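Local coordinates for 15-O-acetyltransferase (Fusarium sporotrichioides, PDB 3FOT), which acetylates the 15-hydroxyl group of trichothecene precursors during the biosynthesis of mycotoxins such as T-2 toxin, at residues A[108-113]-A[223-228]; A[81-86]-A[119-124]; A[358-363]-A[412-417]; A[188-193]-A[340-345]; A[278-283]-A[505-510]. All blocks are in the same frame, centred on the assembly; numbering follows the deposited sequence.

Interaction 1: residues A[108-113]-A[223-228]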
# COMPACT_ATOMS: atom_id res chain seq x y z
N TYR A 108 -2.58 21.05 -4.87
CA TYR A 108 -2.04 20.83 -6.20
C TYR A 108 -1.91 22.17 -6.94
O TYR A 108 -2.85 22.97 -6.95
CB TYR A 108 -2.88 19.86 -7.05
CG TYR A 108 -2.22 19.68 -8.40
CD1 TYR A 108 -1.07 18.90 -8.51
CD2 TYR A 108 -2.68 20.38 -9.53
CE1 TYR A 108 -0.39 18.78 -9.72
CE2 TYR A 108 -2.02 20.26 -10.76
CZ TYR A 108 -0.87 19.46 -10.84
OH TYR A 108 -0.19 19.33 -12.02
N GLU A 109 -0.76 22.38 -7.58
CA GLU A 109 -0.58 23.57 -8.42
C GLU A 109 -0.00 23.15 -9.78
O GLU A 109 0.99 22.42 -9.85
CB GLU A 109 0.32 24.60 -7.73
CG GLU A 109 0.61 25.86 -8.56
CD GLU A 109 1.58 26.82 -7.87
OE1 GLU A 109 2.38 26.39 -7.00
OE2 GLU A 109 1.54 28.01 -8.21
N SER A 110 -0.64 23.60 -10.86
CA SER A 110 -0.09 23.37 -12.20
C SER A 110 1.30 24.00 -12.33
O SER A 110 1.55 25.05 -11.74
CB SER A 110 -0.98 24.00 -13.26
OG SER A 110 -2.08 23.21 -13.50
N PRO A 111 2.20 23.37 -13.11
CA PRO A 111 3.50 24.00 -13.36
C PRO A 111 3.33 25.39 -13.98
O PRO A 111 2.47 25.59 -14.83
CB PRO A 111 4.17 23.04 -14.36
CG PRO A 111 3.51 21.70 -14.07
CD PRO A 111 2.09 22.04 -13.76
N GLU A 112 4.13 26.33 -13.49
CA GLU A 112 4.11 27.71 -13.97
C GLU A 112 4.57 27.84 -15.42
O GLU A 112 4.27 28.83 -16.10
CB GLU A 112 4.97 28.60 -13.08
CG GLU A 112 6.38 28.08 -12.82
CD GLU A 112 7.40 29.19 -12.59
OE1 GLU A 112 7.41 29.77 -11.49
OE2 GLU A 112 8.20 29.46 -13.52
N SER A 113 5.30 26.83 -15.89
CA SER A 113 5.83 26.80 -17.25
C SER A 113 6.23 25.38 -17.58
O SER A 113 6.42 24.55 -16.68
CB SER A 113 7.05 27.72 -17.38
OG SER A 113 8.15 27.24 -16.60
N GLY A 223 -2.21 23.14 -16.66
CA GLY A 223 -3.49 23.73 -16.29
C GLY A 223 -4.62 22.79 -16.63
O GLY A 223 -5.54 22.58 -15.83
N GLN A 224 -4.54 22.17 -17.81
CA GLN A 224 -5.57 21.23 -18.24
C GLN A 224 -5.64 19.91 -17.47
O GLN A 224 -6.60 19.18 -17.64
CB GLN A 224 -5.46 20.93 -19.74
CG GLN A 224 -5.50 22.17 -20.60
CD GLN A 224 -5.56 21.82 -22.06
OE1 GLN A 224 -5.39 20.66 -22.44
NE2 GLN A 224 -5.80 22.83 -22.90
N GLU A 225 -4.65 19.65 -16.63
CA GLU A 225 -4.63 18.41 -15.82
C GLU A 225 -5.34 18.56 -14.48
O GLU A 225 -5.57 17.58 -13.79
CB GLU A 225 -3.18 17.96 -15.57
CG GLU A 225 -2.48 18.68 -14.42
CD GLU A 225 -1.97 20.09 -14.78
OE1 GLU A 225 -2.31 20.62 -15.86
OE2 GLU A 225 -1.20 20.68 -13.98
N ILE A 226 -5.69 19.78 -14.09
CA ILE A 226 -6.39 19.99 -12.80
C ILE A 226 -7.66 19.15 -12.73
O ILE A 226 -7.92 18.50 -11.71
CB ILE A 226 -6.63 21.50 -12.53
CG1 ILE A 226 -5.28 22.18 -12.27
CG2 ILE A 226 -7.58 21.72 -11.35
CD1 ILE A 226 -5.33 23.66 -12.31
N LYS A 227 -8.41 19.10 -13.83
CA LYS A 227 -9.63 18.31 -13.87
C LYS A 227 -9.37 16.79 -13.79
O LYS A 227 -10.32 16.00 -13.66
CB LYS A 227 -10.43 18.62 -15.13
CG LYS A 227 -9.69 18.28 -16.44
CD LYS A 227 -10.54 18.69 -17.66
CE LYS A 227 -9.78 18.44 -18.95
NZ LYS A 227 -8.75 19.50 -19.19
N ASN A 228 -8.09 16.39 -13.89
CA ASN A 228 -7.71 14.97 -13.84
C ASN A 228 -7.38 14.47 -12.43
O ASN A 228 -7.23 13.26 -12.22
CB ASN A 228 -6.54 14.67 -14.79
CG ASN A 228 -6.94 14.78 -16.25
OD1 ASN A 228 -8.12 14.66 -16.60
ND2 ASN A 228 -5.95 14.94 -17.13

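Interaction 2: residues A[81-86]-A[119-124]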
# COMPACT_ATOMS: atom_id res chain seq x y z
N ALA A 81 8.05 10.07 -19.26
CA ALA A 81 6.92 9.31 -18.78
C ALA A 81 6.26 9.98 -17.57
O ALA A 81 5.03 10.00 -17.46
CB ALA A 81 7.35 7.87 -18.43
N LEU A 82 7.06 10.49 -16.64
CA LEU A 82 6.51 11.07 -15.41
C LEU A 82 5.72 12.36 -15.72
O LEU A 82 4.67 12.66 -15.10
CB LEU A 82 7.64 11.38 -14.43
CG LEU A 82 7.22 11.96 -13.08
CD1 LEU A 82 6.21 11.07 -12.31
CD2 LEU A 82 8.48 12.18 -12.25
N LEU A 83 6.22 13.11 -16.68
CA LEU A 83 5.47 14.29 -17.15
C LEU A 83 4.11 13.92 -17.73
O LEU A 83 3.09 14.54 -17.39
CB LEU A 83 6.29 15.11 -18.15
CG LEU A 83 7.51 15.83 -17.56
CD1 LEU A 83 8.48 16.24 -18.66
CD2 LEU A 83 7.06 17.04 -16.71
N ASP A 84 4.06 12.90 -18.60
CA ASP A 84 2.81 12.42 -19.15
C ASP A 84 1.91 11.96 -18.01
O ASP A 84 0.71 12.21 -18.03
CB ASP A 84 3.03 11.24 -20.11
CG ASP A 84 3.74 11.64 -21.38
OD1 ASP A 84 3.77 12.86 -21.71
OD2 ASP A 84 4.27 10.70 -22.05
N ALA A 85 2.51 11.27 -17.03
CA ALA A 85 1.75 10.68 -15.94
C ALA A 85 1.17 11.77 -15.04
O ALA A 85 0.06 11.61 -14.52
CB ALA A 85 2.61 9.72 -15.15
N ARG A 86 1.90 12.86 -14.87
CA ARG A 86 1.45 14.00 -14.07
C ARG A 86 0.20 14.59 -14.70
O ARG A 86 -0.74 14.94 -14.01
CB ARG A 86 2.53 15.08 -13.94
CG ARG A 86 2.01 16.30 -13.13
CD ARG A 86 3.08 17.28 -12.79
NE ARG A 86 2.57 18.44 -12.06
CZ ARG A 86 3.31 19.29 -11.37
NH1 ARG A 86 4.63 19.12 -11.26
NH2 ARG A 86 2.72 20.33 -10.76
N ASP A 119 11.81 20.63 -14.82
CA ASP A 119 12.67 20.69 -13.63
C ASP A 119 12.12 19.78 -12.54
O ASP A 119 12.87 19.06 -11.89
CB ASP A 119 12.75 22.11 -13.06
CG ASP A 119 13.52 23.06 -13.96
OD1 ASP A 119 14.19 22.60 -14.89
OD2 ASP A 119 13.43 24.27 -13.69
N TRP A 120 10.80 19.84 -12.34
CA TRP A 120 10.15 19.00 -11.34
C TRP A 120 10.39 17.50 -11.63
O TRP A 120 10.80 16.76 -10.74
CB TRP A 120 8.64 19.30 -11.23
CG TRP A 120 7.87 18.20 -10.52
CD1 TRP A 120 7.75 18.01 -9.17
CD2 TRP A 120 7.18 17.10 -11.15
NE1 TRP A 120 7.02 16.87 -8.92
CE2 TRP A 120 6.64 16.30 -10.11
CE3 TRP A 120 6.96 16.73 -12.48
CZ2 TRP A 120 5.92 15.13 -10.37
CZ3 TRP A 120 6.20 15.56 -12.75
CH2 TRP A 120 5.70 14.77 -11.68
N ALA A 121 10.10 17.07 -12.85
CA ALA A 121 10.26 15.64 -13.22
C ALA A 121 11.72 15.16 -13.08
O ALA A 121 11.99 14.09 -12.52
CB ALA A 121 9.72 15.38 -14.64
N ARG A 122 12.67 15.98 -13.54
CA ARG A 122 14.09 15.65 -13.36
C ARG A 122 14.44 15.45 -11.89
O ARG A 122 15.22 14.53 -11.52
CB ARG A 122 14.93 16.77 -14.01
CG ARG A 122 16.43 16.64 -13.83
CD ARG A 122 17.13 17.91 -14.37
NE ARG A 122 16.49 18.37 -15.60
CZ ARG A 122 15.96 19.58 -15.73
NH1 ARG A 122 16.03 20.46 -14.73
NH2 ARG A 122 15.38 19.91 -16.88
N GLY A 123 13.85 16.28 -11.02
CA GLY A 123 14.05 16.21 -9.58
C GLY A 123 13.53 14.95 -8.91
O GLY A 123 13.94 14.64 -7.79
N CYS A 124 12.62 14.24 -9.59
CA CYS A 124 12.00 13.05 -9.03
C CYS A 124 12.61 11.73 -9.49
O CYS A 124 12.22 10.67 -8.99
CB CYS A 124 10.51 13.00 -9.42
SG CYS A 124 9.52 14.28 -8.66

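Interaction 3: residues A[358-363]-A[412-417]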
# COMPACT_ATOMS: atom_id res chain seq x y z
N GLN A 358 -10.09 4.11 1.14
CA GLN A 358 -10.03 3.00 2.08
C GLN A 358 -11.16 3.08 3.07
O GLN A 358 -11.64 4.16 3.41
CB GLN A 358 -8.71 3.00 2.86
CG GLN A 358 -7.49 2.80 1.94
CD GLN A 358 -7.34 1.35 1.54
OE1 GLN A 358 -7.27 0.47 2.41
NE2 GLN A 358 -7.30 1.08 0.22
N THR A 359 -11.58 1.91 3.53
CA THR A 359 -12.52 1.88 4.65
C THR A 359 -12.12 0.77 5.58
O THR A 359 -10.96 0.32 5.54
CB THR A 359 -14.01 1.87 4.18
OG1 THR A 359 -14.86 1.94 5.33
CG2 THR A 359 -14.35 0.66 3.36
N ALA A 360 -13.05 0.34 6.44
CA ALA A 360 -12.72 -0.42 7.64
C ALA A 360 -13.70 -1.58 7.80
O ALA A 360 -14.84 -1.50 7.34
CB ALA A 360 -12.79 0.49 8.85
N ALA A 361 -13.23 -2.67 8.41
CA ALA A 361 -14.08 -3.79 8.82
C ALA A 361 -13.47 -4.36 10.10
O ALA A 361 -12.34 -4.03 10.44
CB ALA A 361 -14.15 -4.89 7.73
N VAL A 362 -14.21 -5.20 10.82
CA VAL A 362 -13.66 -5.79 12.02
C VAL A 362 -13.75 -7.30 11.86
O VAL A 362 -14.84 -7.87 11.73
CB VAL A 362 -14.37 -5.33 13.33
CG1 VAL A 362 -13.74 -5.98 14.53
CG2 VAL A 362 -14.32 -3.81 13.48
N VAL A 363 -12.59 -7.94 11.80
CA VAL A 363 -12.50 -9.40 11.83
C VAL A 363 -12.67 -9.89 13.27
O VAL A 363 -12.03 -9.37 14.18
CB VAL A 363 -11.14 -9.86 11.26
CG1 VAL A 363 -10.92 -11.38 11.43
CG2 VAL A 363 -11.05 -9.46 9.81
N ARG A 412 -15.37 8.51 8.35
CA ARG A 412 -15.71 9.04 9.66
C ARG A 412 -14.88 8.42 10.79
O ARG A 412 -14.37 9.13 11.67
CB ARG A 412 -17.23 8.82 9.91
CG ARG A 412 -17.74 9.57 11.09
CD ARG A 412 -19.24 9.40 11.17
NE ARG A 412 -19.79 10.08 12.34
CZ ARG A 412 -20.93 9.72 12.94
NH1 ARG A 412 -21.63 8.69 12.49
NH2 ARG A 412 -21.35 10.38 14.01
N VAL A 413 -14.76 7.10 10.78
CA VAL A 413 -14.01 6.44 11.84
C VAL A 413 -12.51 6.64 11.71
O VAL A 413 -11.81 6.69 12.73
CB VAL A 413 -14.34 4.93 12.00
CG1 VAL A 413 -15.86 4.73 12.24
CG2 VAL A 413 -13.86 4.10 10.81
N HIS A 414 -12.02 6.76 10.48
CA HIS A 414 -10.59 7.05 10.33
C HIS A 414 -10.26 8.50 10.72
O HIS A 414 -9.16 8.79 11.22
CB HIS A 414 -10.09 6.72 8.91
CG HIS A 414 -9.99 5.26 8.61
ND1 HIS A 414 -10.11 4.76 7.33
CD2 HIS A 414 -9.77 4.19 9.42
CE1 HIS A 414 -9.97 3.44 7.36
NE2 HIS A 414 -9.75 3.08 8.61
N ASN A 415 -11.19 9.43 10.50
CA ASN A 415 -11.01 10.76 11.10
C ASN A 415 -10.81 10.65 12.63
O ASN A 415 -9.91 11.27 13.22
CB ASN A 415 -12.20 11.66 10.82
CG ASN A 415 -12.21 12.24 9.41
OD1 ASN A 415 -11.20 12.23 8.70
ND2 ASN A 415 -13.36 12.77 9.02
N PHE A 416 -11.65 9.84 13.25
CA PHE A 416 -11.53 9.61 14.69
C PHE A 416 -10.18 8.97 15.05
O PHE A 416 -9.51 9.37 16.00
CB PHE A 416 -12.70 8.76 15.20
CG PHE A 416 -12.51 8.30 16.61
CD1 PHE A 416 -12.85 9.14 17.67
CD2 PHE A 416 -11.94 7.05 16.89
CE1 PHE A 416 -12.64 8.72 19.01
CE2 PHE A 416 -11.73 6.63 18.20
CZ PHE A 416 -12.09 7.47 19.26
N GLU A 417 -9.79 7.97 14.27
CA GLU A 417 -8.55 7.26 14.52
C GLU A 417 -7.31 8.18 14.46
O GLU A 417 -6.39 8.10 15.30
CB GLU A 417 -8.44 6.12 13.51
CG GLU A 417 -7.31 5.17 13.76
CD GLU A 417 -7.49 3.87 13.00
OE1 GLU A 417 -8.60 3.60 12.47
OE2 GLU A 417 -6.50 3.11 12.95
O HOH W 1 -10.90 6.29 5.19

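Interaction 4: residues A[188-193]-A[340-345]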
# COMPACT_ATOMS: atom_id res chain seq x y z
N PHE A 188 -0.89 10.80 -0.43
CA PHE A 188 -1.48 11.11 -1.75
C PHE A 188 -2.02 9.90 -2.50
O PHE A 188 -2.54 10.02 -3.64
CB PHE A 188 -0.46 11.87 -2.62
CG PHE A 188 0.18 13.04 -1.91
CD1 PHE A 188 -0.55 14.18 -1.60
CD2 PHE A 188 1.50 12.97 -1.51
CE1 PHE A 188 0.07 15.24 -0.91
CE2 PHE A 188 2.11 14.02 -0.84
CZ PHE A 188 1.41 15.15 -0.53
N TRP A 189 -1.91 8.74 -1.86
CA TRP A 189 -2.27 7.46 -2.49
C TRP A 189 -2.72 6.44 -1.48
O TRP A 189 -2.32 6.49 -0.33
CB TRP A 189 -1.03 6.81 -3.12
CG TRP A 189 -0.06 7.72 -3.83
CD1 TRP A 189 1.04 8.34 -3.27
CD2 TRP A 189 -0.04 8.04 -5.21
NE1 TRP A 189 1.72 9.04 -4.23
CE2 TRP A 189 1.08 8.87 -5.43
CE3 TRP A 189 -0.87 7.72 -6.31
CZ2 TRP A 189 1.41 9.38 -6.70
CZ3 TRP A 189 -0.55 8.24 -7.56
CH2 TRP A 189 0.58 9.05 -7.75
N ASP A 190 -3.48 5.44 -1.92
CA ASP A 190 -3.40 4.19 -1.16
C ASP A 190 -2.54 3.21 -1.96
O ASP A 190 -2.03 3.55 -3.03
CB ASP A 190 -4.78 3.62 -0.80
CG ASP A 190 -5.68 3.43 -1.98
OD1 ASP A 190 -5.19 3.40 -3.13
OD2 ASP A 190 -6.90 3.26 -1.75
N GLY A 191 -2.35 2.00 -1.45
CA GLY A 191 -1.55 1.01 -2.19
C GLY A 191 -2.01 0.74 -3.59
O GLY A 191 -1.20 0.50 -4.48
N ILE A 192 -3.33 0.78 -3.81
CA ILE A 192 -3.91 0.57 -5.13
C ILE A 192 -3.54 1.70 -6.08
O ILE A 192 -3.08 1.47 -7.20
CB ILE A 192 -5.44 0.42 -5.01
CG1 ILE A 192 -5.71 -0.86 -4.20
CG2 ILE A 192 -6.13 0.46 -6.42
CD1 ILE A 192 -7.08 -1.28 -4.12
N GLY A 193 -3.73 2.93 -5.62
CA GLY A 193 -3.49 4.08 -6.46
C GLY A 193 -2.01 4.16 -6.83
O GLY A 193 -1.65 4.50 -7.98
N ASP A 340 -10.21 -1.84 0.56
CA ASP A 340 -10.33 -0.97 -0.58
C ASP A 340 -11.80 -0.56 -0.69
O ASP A 340 -12.68 -1.43 -0.70
CB ASP A 340 -9.88 -1.74 -1.84
CG ASP A 340 -10.16 -0.99 -3.13
OD1 ASP A 340 -10.41 0.23 -3.09
OD2 ASP A 340 -10.11 -1.64 -4.20
N GLY A 341 -12.05 0.75 -0.76
CA GLY A 341 -13.41 1.31 -0.76
C GLY A 341 -13.99 1.62 -2.13
O GLY A 341 -15.10 2.15 -2.25
N ARG A 342 -13.25 1.27 -3.18
CA ARG A 342 -13.62 1.70 -4.52
C ARG A 342 -14.99 1.22 -5.00
O ARG A 342 -15.63 1.92 -5.78
CB ARG A 342 -12.53 1.31 -5.51
CG ARG A 342 -11.39 2.30 -5.47
CD ARG A 342 -10.15 1.73 -6.18
NE ARG A 342 -9.06 2.71 -6.13
CZ ARG A 342 -8.28 2.93 -5.07
NH1 ARG A 342 -8.46 2.24 -3.94
NH2 ARG A 342 -7.31 3.82 -5.14
N ARG A 343 -15.43 0.06 -4.53
CA ARG A 343 -16.74 -0.48 -4.92
C ARG A 343 -17.92 0.40 -4.45
O ARG A 343 -19.04 0.28 -4.98
CB ARG A 343 -16.91 -1.90 -4.40
CG ARG A 343 -16.12 -2.93 -5.19
CD ARG A 343 -16.11 -4.27 -4.45
N TRP A 344 -17.66 1.29 -3.49
CA TRP A 344 -18.68 2.20 -2.98
C TRP A 344 -18.75 3.53 -3.75
O TRP A 344 -19.59 4.39 -3.49
CB TRP A 344 -18.45 2.45 -1.49
CG TRP A 344 -18.87 1.29 -0.64
CD1 TRP A 344 -20.09 1.11 -0.05
CD2 TRP A 344 -18.08 0.14 -0.29
NE1 TRP A 344 -20.11 -0.07 0.65
CE2 TRP A 344 -18.89 -0.69 0.51
CE3 TRP A 344 -16.77 -0.27 -0.58
CZ2 TRP A 344 -18.43 -1.90 1.04
CZ3 TRP A 344 -16.31 -1.48 -0.06
CH2 TRP A 344 -17.15 -2.29 0.74
N LEU A 345 -17.84 3.69 -4.72
CA LEU A 345 -17.84 4.86 -5.58
C LEU A 345 -18.69 4.61 -6.83
O LEU A 345 -18.89 3.47 -7.23
CB LEU A 345 -16.40 5.20 -6.02
CG LEU A 345 -15.36 5.42 -4.93
CD1 LEU A 345 -14.00 5.73 -5.60
CD2 LEU A 345 -15.71 6.53 -3.97

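Interaction 5: residues A[278-283]-A[505-510]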
# COMPACT_ATOMS: atom_id res chain seq x y z
N ARG A 278 11.61 -2.32 9.39
CA ARG A 278 12.31 -3.41 8.76
C ARG A 278 11.30 -4.34 8.13
O ARG A 278 10.11 -4.25 8.41
CB ARG A 278 13.16 -4.20 9.75
CG ARG A 278 14.25 -3.40 10.45
CD ARG A 278 15.28 -2.83 9.48
NE ARG A 278 16.41 -2.24 10.19
CZ ARG A 278 17.48 -1.70 9.60
NH1 ARG A 278 17.57 -1.65 8.28
NH2 ARG A 278 18.47 -1.21 10.34
N CYS A 279 11.77 -5.23 7.28
CA CYS A 279 10.89 -6.12 6.53
C CYS A 279 11.45 -7.56 6.49
O CYS A 279 12.64 -7.72 6.34
CB CYS A 279 10.74 -5.57 5.11
SG CYS A 279 9.46 -6.33 4.12
N VAL A 280 10.58 -8.57 6.58
CA VAL A 280 10.97 -9.95 6.34
C VAL A 280 10.02 -10.46 5.28
O VAL A 280 8.81 -10.30 5.40
CB VAL A 280 10.87 -10.83 7.61
CG1 VAL A 280 11.24 -12.28 7.27
CG2 VAL A 280 11.81 -10.31 8.68
N ILE A 281 10.57 -11.05 4.21
CA ILE A 281 9.77 -11.46 3.05
C ILE A 281 9.87 -12.98 2.83
O ILE A 281 10.95 -13.56 2.92
CB ILE A 281 10.28 -10.75 1.76
CG1 ILE A 281 10.03 -9.24 1.84
CG2 ILE A 281 9.62 -11.35 0.54
CD1 ILE A 281 10.69 -8.43 0.74
N HIS A 282 8.75 -13.62 2.54
CA HIS A 282 8.76 -15.02 2.12
C HIS A 282 7.98 -15.11 0.83
O HIS A 282 6.79 -14.87 0.82
CB HIS A 282 8.13 -15.95 3.15
CG HIS A 282 8.27 -17.39 2.80
ND1 HIS A 282 7.45 -18.01 1.87
CD2 HIS A 282 9.17 -18.33 3.19
CE1 HIS A 282 7.84 -19.27 1.72
NE2 HIS A 282 8.87 -19.49 2.51
N LYS A 283 8.69 -15.43 -0.25
CA LYS A 283 8.06 -15.63 -1.53
C LYS A 283 7.72 -17.11 -1.68
O LYS A 283 8.61 -17.96 -1.69
CB LYS A 283 9.03 -15.21 -2.64
CG LYS A 283 9.23 -13.72 -2.75
N LYS A 505 10.58 -16.33 12.55
CA LYS A 505 9.99 -17.54 13.16
C LYS A 505 8.47 -17.50 12.99
O LYS A 505 7.84 -18.48 12.57
CB LYS A 505 10.37 -17.63 14.65
CG LYS A 505 9.79 -18.85 15.35
N TYR A 506 7.90 -16.34 13.27
CA TYR A 506 6.46 -16.14 13.13
C TYR A 506 6.04 -16.27 11.66
O TYR A 506 5.09 -16.97 11.34
CB TYR A 506 6.04 -14.79 13.72
CG TYR A 506 4.52 -14.60 13.77
CD1 TYR A 506 3.73 -15.38 14.61
CD2 TYR A 506 3.90 -13.63 12.99
CE1 TYR A 506 2.35 -15.21 14.67
CE2 TYR A 506 2.51 -13.45 13.03
CZ TYR A 506 1.75 -14.26 13.87
OH TYR A 506 0.38 -14.12 13.93
N LEU A 507 6.75 -15.60 10.75
CA LEU A 507 6.42 -15.70 9.31
C LEU A 507 6.44 -17.15 8.83
O LEU A 507 5.54 -17.61 8.10
CB LEU A 507 7.41 -14.86 8.48
CG LEU A 507 7.15 -14.84 6.96
CD1 LEU A 507 5.67 -14.48 6.60
CD2 LEU A 507 8.14 -13.87 6.31
N GLN A 508 7.47 -17.89 9.23
CA GLN A 508 7.60 -19.29 8.82
C GLN A 508 6.44 -20.15 9.35
O GLN A 508 5.97 -21.09 8.68
CB GLN A 508 8.95 -19.87 9.28
CG GLN A 508 10.15 -19.31 8.46
CD GLN A 508 9.89 -19.36 6.94
OE1 GLN A 508 9.77 -18.32 6.27
NE2 GLN A 508 9.75 -20.58 6.40
N SER A 509 5.99 -19.83 10.56
CA SER A 509 4.84 -20.52 11.15
C SER A 509 3.58 -20.30 10.32
O SER A 509 2.80 -21.24 10.06
CB SER A 509 4.62 -20.03 12.60
OG SER A 509 3.52 -20.74 13.19
N ILE A 510 3.34 -19.04 9.94
CA ILE A 510 2.21 -18.70 9.11
C ILE A 510 2.29 -19.47 7.81
O ILE A 510 1.32 -20.08 7.40
CB ILE A 510 2.19 -17.19 8.76
CG1 ILE A 510 1.98 -16.34 10.02
CG2 ILE A 510 1.14 -16.89 7.70
CD1 ILE A 510 2.46 -14.88 9.81
O HOH W 2 10.55 -22.17 3.92

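Interaction 1: residues A[108-113]-A[223-228]
The carboxylate oxygen OE2 of E225 accepts two hydroxyl groups from the opposite segment, one from Y108 OH at 2.6 Å and one from S110 OG at 2.7 Å. This joins the end of strand 105-109, part of a small antiparallel sheet, to a type I beta turn running from G223 to I226. The two hydroxyls use different sides of the oxygen: Y108 takes the anti lone pair, whereas S110 comes from above, 46° out of the carboxylate plane. Ring and carboxylate stand almost perpendicular, with OE2 in the plane of the Y108 ring and at its edge. The other oxygen of E225 folds back on its own turn, where OE1 receives the backbone N of G223 at 2.6 Å on its syn lone pair. A bend at chi2 (-78°) puts CD where both oxygens can be used, and three bonds from three residues then fix the rotation of the carboxylate. Y108 OH has a second partner in NE of R86, on helix 71-88; this nearby positive charge probably helps to stabilise the buried carboxylate. The remaining contacts are van der Waals packing. I226 crosses the tyrosine obliquely at the ring edge, its CG1 4.1 Å from Y108 CE2, and P111 CD meets E225 OE2 tip to tip. Beside the serine hydroxyl, the terminal methyl CD1 of I226 packs 3.5 Å from S110 OG.

Interaction 2: residues A[81-86]-A[119-124]
The indole of W120 lies between R86 on one face and C124 of its own helix on the other. NH1 of R86 sits 3.2 Å above the ring plane and offset toward the rim, and C124 SG is 3.5 Å from the plane on the opposite face. The guanidinium does not stack flat: its plane is 79° from that of the indole, so it presents an edge, with NH1 3.3 Å from W120 CD2. This is a cation-pi contact, with R86 CZ 4.6 Å from the centroid of the six-membered ring, and R86 CD adds a CH-pi contact over the same ring. The chain, extended from CG to NE, passes over that ring, leaving NE for Y108 and NH1 above the indole. NH1 also hydrogen-bonds a glycerol, probably from the crystallisation liquor. At the far end of the indole, L82 crosses at about a right angle and sets CG 3.5 Å from W120 CH2. L82 CD2 reaches on to C124 CB, 3.6 Å away. L83 lies at the ring edge, and its CG rests 3.7 Å from A121 CB. With local axes 9.6 Å apart and inclined at 118°, helices 71-88 and 114-124 thus form a helix-helix packing of leucines against alanine and tryptophan, topped by an arginine-tryptophan cation-pi contact.

Interaction 3: residues A[358-363]-A[412-417]
H414 turns the edge of its imidazole toward the strand backbone, with CG anti to the carbonyl carbon (chi1 -72°), on the side of the helix that meets the strand. T359 O lies near the ring plane, 3.7 Å from H414 CE1. A water in the ring plane lies 2.7 Å from H414 ND1 and donates to Q358 O at 2.9 Å, so the histidine is tied to the main chain of the strand through a single water. Segments 412-417 and 358-363, on helix 406-423 and strand 358-365, cross at 87°; the strand pairs antiparallel with 333-340. H414 binds 15-deacetylcalonectrin, which places this crossing at the substrate site. Past the polar edge, A360 CB approaches H414 NE2 at 4.0 Å. The same methyl makes a loose apolar contact with V413 CG2 at 4.2 Å, and Y255 of helix 246-264 touches both residues. E417 OE1, hydrogen-bonded to Y255 OH, lies in the imidazole plane beside H414 CD2.

Interaction 4: residues A[188-193]-A[340-345]
R342 reaches D190 and I192 through a chain that leaves CB with CG anti to the carbonyl carbon (chi1 -80°) and stays extended from CG to NE. As it goes it slides past I192, running in the opposite direction. The first close approach is at NE, 3.7 Å from I192 CG2; the same methyl then sits over the centre of the guanidinium, 3.5 Å from R342 CZ. At the tip, NH1 and NH2 grip D190 end-on. NH1 bonds D190 OD2 at 2.9 Å on its syn lone pair, with an N-H...O angle of 164°, and NH2 bonds D190 OD1 at 3.0 Å as well as F353 O. NH1 also donates to D340 OD1 at 2.9 Å, making a network of two acids round one arginine, which probably offsets the repulsion between the carboxylates. D340 OD1 takes R342 N from the opposite face of its plane, an Asx turn. D190 OD1 does a further job as N-cap, accepting G193 N, and its OD2 has outside donors in C357 N and Q358 NE2. I192 CD1 crosses D340 at about a right angle and comes close to OD2, at 3.1 Å. D190 matches the aspartate of the HXXXD motif of BAHD acyltransferases, where it is generally structural. The pairing fastens the start of helix 191-205 to the 3-10 turn after strand 333-340.

Interaction 5: residues A[278-283]-A[505-510]
H282 sends CG anti to its backbone N (chi1 -174°), out toward the helix, and Q508 answers with a chain bent at chi2 (-48°) that turns its CD toward the imidazole. The two side chains cross at about a right angle, with Q508 OE1 3.1 Å from H282 CD2, a close polar contact to a ring carbon. A water bridges their ends only weakly, at 3.5 Å from H282 NE2 and 3.1 Å from Q508 NE2; Q508 is exposed. The apolar part is carried by L507, a buried residue whose CD2 makes the closest contacts of the side chain with the strand. It touches V280 CG1 at 3.6 Å, the two side chains sliding past each other in opposite directions, and H282 CB at 3.8 Å. The CB atoms of V280 and H282 point to the helix, and that of I281, between them, points away. Segments 278-283 and 505-510 run in roughly the same direction, 27° apart. Strand 277-283 is an outermost strand of a mixed sheet and pairs with 486-494. Helix 500-516 lies on one of its faces and also packs against helix 306-321, whereas I281 faces helix 134-147 on the other side.

How the interactions relate
Interactions 1 and 2 are 13 Å apart between centres and touch through R86 of interaction 2; strand 105-109 and helix 114-124 follow one another in the chain. Interactions 3 and 4 are similarly coupled, 14 Å apart, where Q358 of the strand meets D190, so the HXXXD aspartate is tied directly to the strand that faces the substrate-binding histidine. Interactions 1 and 2 cross along the chain, as do 1 and 4, and 4 and 5, while interaction 3 is nested in the long loop closed by interaction 5. The latter lies about 43 Å between centres from interaction 1, across the centre of the chain, and joins the C-terminal helix to a separate mixed sheet.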